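PDB 7O79: Poly(Beta-D-mannuronate) lyase from Pseudopedobacter saltans, which probably acts as a PL6-family polysaccharide lyase that cleaves alginate chains rich in beta-D-mannuronate by elimination. Local coordinates for residues G207-I210 against I211-K214; L213-N216 against R217-V220; I299-A302 against G303-L306; Y398-G401 against A402-D405. All coordinates share one frame; numbering follows the deposited sequence.

Contacts 1 and 2 lie deep in the parallel beta-helix and contacts 3 and 4 on its surface. The first two run on from one another along strand 209-214, share Leu213 and Lys214, and touch where Ile211 CD1 packs on Val220 CG1 at 3.9 Å. In both, an apolar side faces the interior and a pair of polar side chains spans the bend: a carboxylate-serine bond in contact 1, an amide-serine bond in contact 2. Contacts 3 and 4, with centres about 49 Å apart, are turns in loops. A threonine hydroxyl grips a carbonyl in 299-306, whereas 398-405 combines backbone turn bonds, a proline on a tyrosine ring and close-set oxygens.

Contact 1. Residues G207-I210 against I211-K214; sequences GMEI and ISLK
A corner of the parallel beta-helix, where the chain bends at Ile210 and Ile211, is bridged by the side chains of Glu209 and Ser212. Both reach across the bend on the same side, bringing Glu209 CB within 4.0 Å of Ser212 CB. The serine hydroxyl donates to the carboxylate: Ser212 OG lies 2.6 Å from Glu209 OE2, meeting that oxygen nearly end-on to its C-O bond. Glu209 gets there with a straight chain beyond CG (chi2 -172°), while Ser212 turns its hydroxyl directly away from its own backbone N (chi1 -178°). The other carboxylate oxygen, Glu209 OE1, accepts from a water at 3.1 Å, and that water accepts a weak hydrogen bond from Lys214 NZ at 3.4 Å. Arg259 adds a long, weak ion pair to OE1, and Glu206 OE1 takes the backbone N-H of Glu209. In this solenoid the next coil supplies strand 230-236, whose Arg235 touches Glu209, Ser212 and Lys214. A leucine replacing Glu209 would probably leave the Ser212 hydroxyl without its acceptor and the bridging water without its carboxylate, so that the serine could turn. The two isoleucines at the bend face the interior instead, Ile210 CG2 standing 4.4 Å from Ile211 CG1. Phe200 touches both; Val225 adds to the packing of Ile210, and Ile195 and Val220 to that of Ile211. The backbone N of Ile211 is buried at this bend with no partner in the model.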
loop_
_atom_site.group_PDB
_atom_site.type_symbol
_atom_site.label_atom_id
_atom_site.label_comp_id
_atom_site.label_asym_id
_atom_site.label_seq_id
_atom_site.Cartn_x
_atom_site.Cartn_y
_atom_site.Cartn_z
ATOM N N GLY A 207 -7.004 6.776 -7.813
ATOM C CA GLY A 207 -7.777 5.838 -8.619
ATOM C C GLY A 207 -6.930 5.022 -9.568
ATOM O O GLY A 207 -7.355 4.728 -10.696
ATOM N N MET A 208 -5.717 4.669 -9.143
ATOM C CA MET A 208 -4.801 3.868 -9.939
ATOM C C MET A 208 -4.171 2.808 -9.056
ATOM O O MET A 208 -4.519 1.632 -9.147
ATOM C CB MET A 208 -3.727 4.744 -10.589
ATOM C CG MET A 208 -4.324 5.972 -11.248
ATOM S SD MET A 208 -3.144 7.048 -12.061
ATOM C CE MET A 208 -4.291 8.341 -12.588
ATOM N N GLU A 209 -3.247 3.217 -8.194
ATOM C CA GLU A 209 -2.600 2.310 -7.257
ATOM C C GLU A 209 -3.085 2.683 -5.865
ATOM O O GLU A 209 -2.675 3.703 -5.316
ATOM C CB GLU A 209 -1.086 2.389 -7.391
ATOM C CG GLU A 209 -0.634 2.125 -8.810
ATOM C CD GLU A 209 0.878 1.997 -8.947
ATOM O OE1 GLU A 209 1.396 2.207 -10.072
ATOM O OE2 GLU A 209 1.548 1.689 -7.937
ATOM N N ILE A 210 -4.011 1.878 -5.328
ATOM C CA ILE A 210 -4.441 2.046 -3.941
ATOM C C ILE A 210 -3.255 1.838 -3.016
ATOM O O ILE A 210 -2.945 2.672 -2.152
ATOM C CB ILE A 210 -5.568 1.048 -3.606
ATOM C CG1 ILE A 210 -6.783 1.244 -4.513
ATOM C CG2 ILE A 210 -5.971 1.196 -2.120
ATOM C CD1 ILE A 210 -7.821 0.107 -4.398
ATOM N N ILE A 211 -2.601 0.691 -3.171
ATOM C CA ILE A 211 -1.346 0.345 -2.515
ATOM C C ILE A 211 -0.295 0.264 -3.612
ATOM O O ILE A 211 -0.539 -0.328 -4.670
ATOM C CB ILE A 211 -1.471 -0.982 -1.743
ATOM C CG1 ILE A 211 -2.338 -0.780 -0.497
ATOM C CG2 ILE A 211 -0.088 -1.536 -1.361
ATOM C CD1 ILE A 211 -2.861 -2.075 0.140
ATOM N N SER A 212 0.843 0.904 -3.392
ATOM C CA SER A 212 1.929 0.903 -4.365
ATOM C C SER A 212 3.180 0.401 -3.661
ATOM O O SER A 212 3.806 1.135 -2.889
ATOM C CB SER A 212 2.128 2.290 -4.970
ATOM O OG SER A 212 3.156 2.287 -5.945
ATOM N N LEU A 213 3.545 -0.851 -3.931
ATOM C CA LEU A 213 4.801 -1.414 -3.454
ATOM C C LEU A 213 5.918 -1.065 -4.434
ATOM O O LEU A 213 5.839 -1.395 -5.618
ATOM C CB LEU A 213 4.694 -2.927 -3.275
ATOM C CG LEU A 213 3.478 -3.419 -2.474
ATOM C CD1 LEU A 213 3.528 -4.933 -2.291
ATOM C CD2 LEU A 213 3.446 -2.717 -1.119
ATOM N N LYS A 214 6.960 -0.415 -3.932
ATOM C CA LYS A 214 8.148 -0.054 -4.698
ATOM C C LYS A 214 9.399 -0.461 -3.934
ATOM O O LYS A 214 10.323 0.332 -3.739
ATOM C CB LYS A 214 8.154 1.442 -4.990
ATOM C CG LYS A 214 7.095 1.880 -6.006
ATOM C CD LYS A 214 7.195 3.383 -6.279
ATOM C CE LYS A 214 6.400 3.766 -7.537
ATOM N NZ LYS A 214 6.217 5.246 -7.669
HETATM O O HOH W 1 3.602 4.382 -9.722
#

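Contact 2. Residues L213-N216 against R217-V220; sequences LKSN and RNKV
Leu213 starts the turn by reaching across to Val220: the two side chains meet at an angle, Leu213 CD1 lying 4.0 Å from Val220 CG2. Its second methyl, CD2, rests 4.3 Å from Asn218 CB, and Ile177 of the preceding coil also packs on the leucine. Ser215 carries the polar link. Its hydroxyl sits between its own backbone N and carbonyl carbon (chi1 52°), where Asn218 ND2 donates to Ser215 OG at 2.9 Å with an N-H...O angle of 156°. The acceptor lies close to the amide plane of Asn218, and Ser215 OG is bonded to Ile177 O as well, so two bonds hold it. Here the parallel beta-helix passes from strand 209-214 to strand 219-226, and the chain almost reverses, the two segments running 145° apart. Asn218 also ties neighbouring coils together: its OD1 accepts from Phe193 N, and Asn240 OD1 in turn accepts from Asn218 N, the same bond one coil further on. Asn216 likewise spends its amide outside the turn, on Asn238 N and Glu185 O, while its CB packs 3.7 Å from Arg217 CG. The guanidinium group of Arg217 makes a cation-pi contact with Phe239.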
loop_
_atom_site.group_PDB
_atom_site.type_symbol
_atom_site.label_atom_id
_atom_site.label_comp_id
_atom_site.label_asym_id
_atom_site.label_seq_id
_atom_site.Cartn_x
_atom_site.Cartn_y
_atom_site.Cartn_z
ATOM N N LEU A 213 3.545 -0.851 -3.931
ATOM C CA LEU A 213 4.801 -1.414 -3.454
ATOM C C LEU A 213 5.918 -1.065 -4.434
ATOM O O LEU A 213 5.839 -1.395 -5.618
ATOM C CB LEU A 213 4.694 -2.927 -3.275
ATOM C CG LEU A 213 3.478 -3.419 -2.474
ATOM C CD1 LEU A 213 3.528 -4.933 -2.291
ATOM C CD2 LEU A 213 3.446 -2.717 -1.119
ATOM N N LYS A 214 6.960 -0.415 -3.932
ATOM C CA LYS A 214 8.148 -0.054 -4.698
ATOM C C LYS A 214 9.399 -0.461 -3.934
ATOM O O LYS A 214 10.323 0.332 -3.739
ATOM C CB LYS A 214 8.154 1.442 -4.990
ATOM C CG LYS A 214 7.095 1.880 -6.006
ATOM C CD LYS A 214 7.195 3.383 -6.279
ATOM C CE LYS A 214 6.400 3.766 -7.537
ATOM N NZ LYS A 214 6.217 5.246 -7.669
ATOM N N SER A 215 9.416 -1.704 -3.457
ATOM C CA SER A 215 10.472 -2.248 -2.598
ATOM C C SER A 215 10.185 -3.739 -2.443
ATOM O O SER A 215 9.158 -4.234 -2.922
ATOM C CB SER A 215 10.523 -1.565 -1.227
ATOM O OG SER A 215 9.235 -1.565 -0.619
ATOM N N ASN A 216 11.071 -4.440 -1.716
ATOM C CA ASN A 216 10.968 -5.889 -1.521
ATOM C C ASN A 216 10.415 -6.279 -0.153
ATOM O O ASN A 216 10.441 -5.509 0.810
ATOM C CB ASN A 216 12.330 -6.599 -1.675
ATOM C CG ASN A 216 12.973 -6.370 -3.017
ATOM O OD1 ASN A 216 12.367 -5.808 -3.927
ATOM N ND2 ASN A 216 14.197 -6.853 -3.168
ATOM N N ARG A 217 9.926 -7.528 -0.096
ATOM C CA ARG A 217 9.617 -8.266 1.140
ATOM C C ARG A 217 8.533 -7.615 1.980
ATOM O O ARG A 217 8.547 -7.692 3.207
ATOM C CB ARG A 217 10.864 -8.523 1.980
ATOM C CG ARG A 217 12.037 -8.952 1.177
ATOM C CD ARG A 217 12.122 -10.456 1.207
ATOM N NE ARG A 217 13.156 -10.961 0.312
ATOM C CZ ARG A 217 13.265 -12.230 -0.070
ATOM N NH1 ARG A 217 12.392 -13.137 0.356
ATOM N NH2 ARG A 217 14.249 -12.591 -0.887
ATOM N N ASN A 218 7.561 -7.039 1.316
ATOM C CA ASN A 218 6.436 -6.441 1.987
ATOM C C ASN A 218 5.292 -7.434 2.109
ATOM O O ASN A 218 5.212 -8.354 1.358
ATOM C CB ASN A 218 6.002 -5.200 1.242
ATOM C CG ASN A 218 7.098 -4.157 1.191
ATOM O OD1 ASN A 218 7.507 -3.659 2.180
ATOM N ND2 ASN A 218 7.580 -3.897 0.047
ATOM N N LYS A 219 4.447 -7.234 3.101
ATOM C CA LYS A 219 3.287 -8.069 3.337
ATOM C C LYS A 219 1.966 -7.305 3.294
ATOM O O LYS A 219 1.710 -6.490 4.134
ATOM C CB LYS A 219 3.394 -8.745 4.687
ATOM C CG LYS A 219 4.742 -9.323 4.993
ATOM C CD LYS A 219 4.967 -10.485 4.081
ATOM C CE LYS A 219 5.749 -11.607 4.708
ATOM N NZ LYS A 219 7.068 -11.651 4.070
ATOM N N VAL A 220 1.117 -7.651 2.344
ATOM C CA VAL A 220 -0.200 -7.067 2.169
ATOM C C VAL A 220 -1.142 -8.235 2.474
ATOM O O VAL A 220 -1.386 -9.049 1.642
ATOM C CB VAL A 220 -0.378 -6.483 0.774
ATOM C CG1 VAL A 220 -1.707 -5.813 0.669
ATOM C CG2 VAL A 220 0.698 -5.467 0.505
#

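Contact 3. Residues I299-A302 against G303-L306; sequences ILRA and GTPL
Gly303, following Ala302, takes the third position of a type II beta turn that runs from Arg301 to Thr304. Its positive phi (84°) suits a residue without a side chain, since a CB there would run into Ala302 O. Thr304 then closes the turn with its side chain: Thr304 OG1 donates to Arg301 O at 2.8 Å, while its own backbone N stands 3.9 Å from Arg301 O. The hydroxyl meets the carbonyl at a C=O...O angle of 153°, tilted 23° from the carbonyl plane, and Arg308 O is a weak further partner. The methyl of the threonine lies against the arginine stem, with Thr304 CG2 4.1 Å from Arg301 CB. With a valine in place of Thr304, Arg301 O is likely to lose its hydroxyl donor, leaving the turn less firmly closed. Arg301 bends back at chi2 and chi3, giving a weak bond from its NE to Leu300 O at 3.1 Å, and its NH1 reaches Ser183 OG. The turn thus belongs to the connection between the short antiparallel strands 299-300 and 308-309, with Val309 of the latter touching both Arg301 and Thr304.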
loop_
_atom_site.group_PDB
_atom_site.type_symbol
_atom_site.label_atom_id
_atom_site.label_comp_id
_atom_site.label_asym_id
_atom_site.label_seq_id
_atom_site.Cartn_x
_atom_site.Cartn_y
_atom_site.Cartn_z
ATOM N N ILE A 299 16.327 3.834 -18.325
ATOM C CA ILE A 299 16.224 4.457 -17.012
ATOM C C ILE A 299 17.586 4.282 -16.347
ATOM O O ILE A 299 18.004 3.157 -16.072
ATOM C CB ILE A 299 15.111 3.831 -16.161
ATOM C CG1 ILE A 299 13.755 3.848 -16.895
ATOM C CG2 ILE A 299 15.030 4.515 -14.804
ATOM C CD1 ILE A 299 13.197 5.240 -17.220
ATOM N N LEU A 300 18.282 5.392 -16.105
ATOM C CA LEU A 300 19.635 5.355 -15.569
ATOM C C LEU A 300 19.619 5.135 -14.064
ATOM O O LEU A 300 18.725 5.618 -13.367
ATOM C CB LEU A 300 20.356 6.665 -15.893
ATOM C CG LEU A 300 20.520 7.040 -17.376
ATOM C CD1 LEU A 300 21.351 8.341 -17.527
ATOM C CD2 LEU A 300 21.168 5.874 -18.143
ATOM N N ARG A 301 20.609 4.391 -13.571
ATOM C CA ARG A 301 20.796 4.171 -12.138
ATOM C C ARG A 301 22.243 3.765 -11.893
ATOM O O ARG A 301 22.689 2.730 -12.393
ATOM C CB ARG A 301 19.824 3.091 -11.631
ATOM C CG ARG A 301 19.598 3.081 -10.116
ATOM C CD ARG A 301 18.918 4.356 -9.587
ATOM N NE ARG A 301 17.882 4.879 -10.489
ATOM C CZ ARG A 301 16.628 4.430 -10.562
ATOM N NH1 ARG A 301 16.205 3.425 -9.788
ATOM N NH2 ARG A 301 15.786 4.990 -11.421
ATOM N N ALA A 302 22.974 4.568 -11.123
ATOM C CA ALA A 302 24.346 4.228 -10.785
ATOM C C ALA A 302 24.375 3.078 -9.786
ATOM O O ALA A 302 23.419 2.847 -9.036
ATOM C CB ALA A 302 25.063 5.439 -10.195
ATOM N N GLY A 303 25.487 2.354 -9.770
ATOM C CA GLY A 303 25.632 1.261 -8.837
ATOM C C GLY A 303 25.032 -0.049 -9.294
ATOM O O GLY A 303 25.051 -1.015 -8.528
ATOM N N THR A 304 24.520 -0.124 -10.518
ATOM C CA THR A 304 23.925 -1.342 -11.058
ATOM C C THR A 304 24.872 -1.966 -12.075
ATOM O O THR A 304 25.811 -1.311 -12.536
ATOM C CB THR A 304 22.562 -1.048 -11.712
ATOM O OG1 THR A 304 22.717 -0.084 -12.768
ATOM C CG2 THR A 304 21.595 -0.523 -10.700
ATOM N N PRO A 305 24.670 -3.240 -12.438
ATOM C CA PRO A 305 25.593 -3.879 -13.388
ATOM C C PRO A 305 25.626 -3.227 -14.758
ATOM O O PRO A 305 26.670 -3.276 -15.431
ATOM C CB PRO A 305 25.065 -5.319 -13.479
ATOM C CG PRO A 305 24.348 -5.553 -12.200
ATOM C CD PRO A 305 23.791 -4.224 -11.773
ATOM N N LEU A 306 24.516 -2.648 -15.218
ATOM C CA LEU A 306 24.489 -2.045 -16.544
ATOM C C LEU A 306 24.402 -0.533 -16.506
ATOM O O LEU A 306 24.381 0.099 -17.569
ATOM C CB LEU A 306 23.316 -2.598 -17.367
ATOM C CG LEU A 306 23.452 -4.107 -17.592
ATOM C CD1 LEU A 306 22.088 -4.754 -17.890
ATOM C CD2 LEU A 306 24.489 -4.395 -18.680
#

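Contact 4. Residues Y398-G401 against A402-D405; sequences YDNG and AEPD
Tyr398 offers one ring face to Pro404, whose CG stands over the ring centre, 12° off the normal, in a CH-pi contact whose exact spacing is doubtful. Pro404 CD lies 3.7 Å from Tyr398 CD2 over the same face, whereas Ala402 O approaches CD2 obliquely at 4.1 Å. The other flat pair is the amide of Asn400 and the carboxylate of Glu403, side by side and pointing the same way with their planes 29° apart. Between ring and carboxylate the chain makes a type I beta turn from Asp399 to Ala402, closed by the bond from Ala402 N to Asp399 O at 2.9 Å. Asp399, with CG turned away from its own backbone N (chi1 180°), adds an Asx turn: its OD1 accepts from Gly401 N at 2.7 Å. This loop follows strand 391-397 and packs on two earlier coils of the beta-helix, with Leu326 touching Glu403 and Pro404, and Ile361 touching Tyr398. Asn400 is oriented by Ser363 OG at its OD1 and Asn327 OD1 at its ND2, so it is the amide oxygen that faces the acid: Glu403 OE1 lies 2.9 Å from Asn400 OD1 and 2.7 Å from Asn400 O. Such crowding of oxygens would probably favour a protonated Glu403, although a long, weak ion pair from its OE2 to Arg273 would pull the other way.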
loop_
_atom_site.group_PDB
_atom_site.type_symbol
_atom_site.label_atom_id
_atom_site.label_comp_id
_atom_site.label_asym_id
_atom_site.label_seq_id
_atom_site.Cartn_x
_atom_site.Cartn_y
_atom_site.Cartn_z
ATOM N N TYR A 398 -16.244 -20.267 -14.159
ATOM C CA TYR A 398 -17.685 -20.404 -14.015
ATOM C C TYR A 398 -18.444 -19.550 -15.012
ATOM O O TYR A 398 -17.972 -18.502 -15.450
ATOM C CB TYR A 398 -18.141 -20.010 -12.612
ATOM C CG TYR A 398 -17.820 -21.022 -11.546
ATOM C CD1 TYR A 398 -16.546 -21.125 -11.017
ATOM C CD2 TYR A 398 -18.793 -21.895 -11.085
ATOM C CE1 TYR A 398 -16.259 -22.053 -10.031
ATOM C CE2 TYR A 398 -18.514 -22.833 -10.105
ATOM C CZ TYR A 398 -17.249 -22.911 -9.583
ATOM O OH TYR A 398 -16.974 -23.835 -8.600
ATOM N N ASP A 399 -19.647 -20.011 -15.358
ATOM C CA ASP A 399 -20.619 -19.154 -16.017
ATOM C C ASP A 399 -20.893 -17.981 -15.084
ATOM O O ASP A 399 -21.224 -18.176 -13.913
ATOM C CB ASP A 399 -21.905 -19.947 -16.314
ATOM C CG ASP A 399 -22.976 -19.121 -16.997
ATOM O OD1 ASP A 399 -22.887 -17.873 -17.055
ATOM O OD2 ASP A 399 -23.935 -19.732 -17.498
ATOM N N ASN A 400 -20.704 -16.756 -15.580
ATOM C CA ASN A 400 -20.952 -15.602 -14.726
ATOM C C ASN A 400 -22.410 -15.474 -14.309
ATOM O O ASN A 400 -22.695 -14.803 -13.313
ATOM C CB ASN A 400 -20.479 -14.333 -15.415
ATOM C CG ASN A 400 -20.160 -13.242 -14.433
ATOM O OD1 ASN A 400 -19.240 -13.370 -13.639
ATOM N ND2 ASN A 400 -20.881 -12.127 -14.523
ATOM N N GLY A 401 -23.328 -16.095 -15.031
ATOM C CA GLY A 401 -24.717 -16.104 -14.627
ATOM C C GLY A 401 -25.086 -17.263 -13.731
ATOM O O GLY A 401 -26.267 -17.410 -13.393
ATOM N N ALA A 402 -24.108 -18.105 -13.350
ATOM C CA ALA A 402 -24.359 -19.267 -12.495
ATOM C C ALA A 402 -23.178 -19.546 -11.555
ATOM O O ALA A 402 -22.746 -20.696 -11.430
ATOM C CB ALA A 402 -24.657 -20.509 -13.347
ATOM N N GLU A 403 -22.648 -18.509 -10.897
ATOM C CA GLU A 403 -21.460 -18.513 -10.038
ATOM C C GLU A 403 -21.568 -19.423 -8.814
ATOM O O GLU A 403 -22.673 -19.853 -8.450
ATOM C CB GLU A 403 -21.136 -17.071 -9.619
ATOM C CG GLU A 403 -20.310 -16.285 -10.644
ATOM C CD GLU A 403 -20.408 -14.769 -10.464
ATOM O OE1 GLU A 403 -20.876 -14.106 -11.408
ATOM O OE2 GLU A 403 -20.131 -14.234 -9.368
ATOM N N PRO A 404 -20.432 -19.732 -8.163
ATOM C CA PRO A 404 -20.423 -20.755 -7.100
ATOM C C PRO A 404 -21.385 -20.496 -5.957
ATOM O O PRO A 404 -21.843 -21.463 -5.332
ATOM C CB PRO A 404 -18.969 -20.715 -6.614
ATOM C CG PRO A 404 -18.212 -20.364 -7.838
ATOM C CD PRO A 404 -19.056 -19.305 -8.490
ATOM N N ASP A 405 -21.680 -19.236 -5.640
ATOM C CA ASP A 405 -22.742 -18.902 -4.679
ATOM C C ASP A 405 -22.556 -19.584 -3.316
ATOM O O ASP A 405 -21.964 -19.014 -2.394
ATOM C CB ASP A 405 -24.117 -19.273 -5.261
#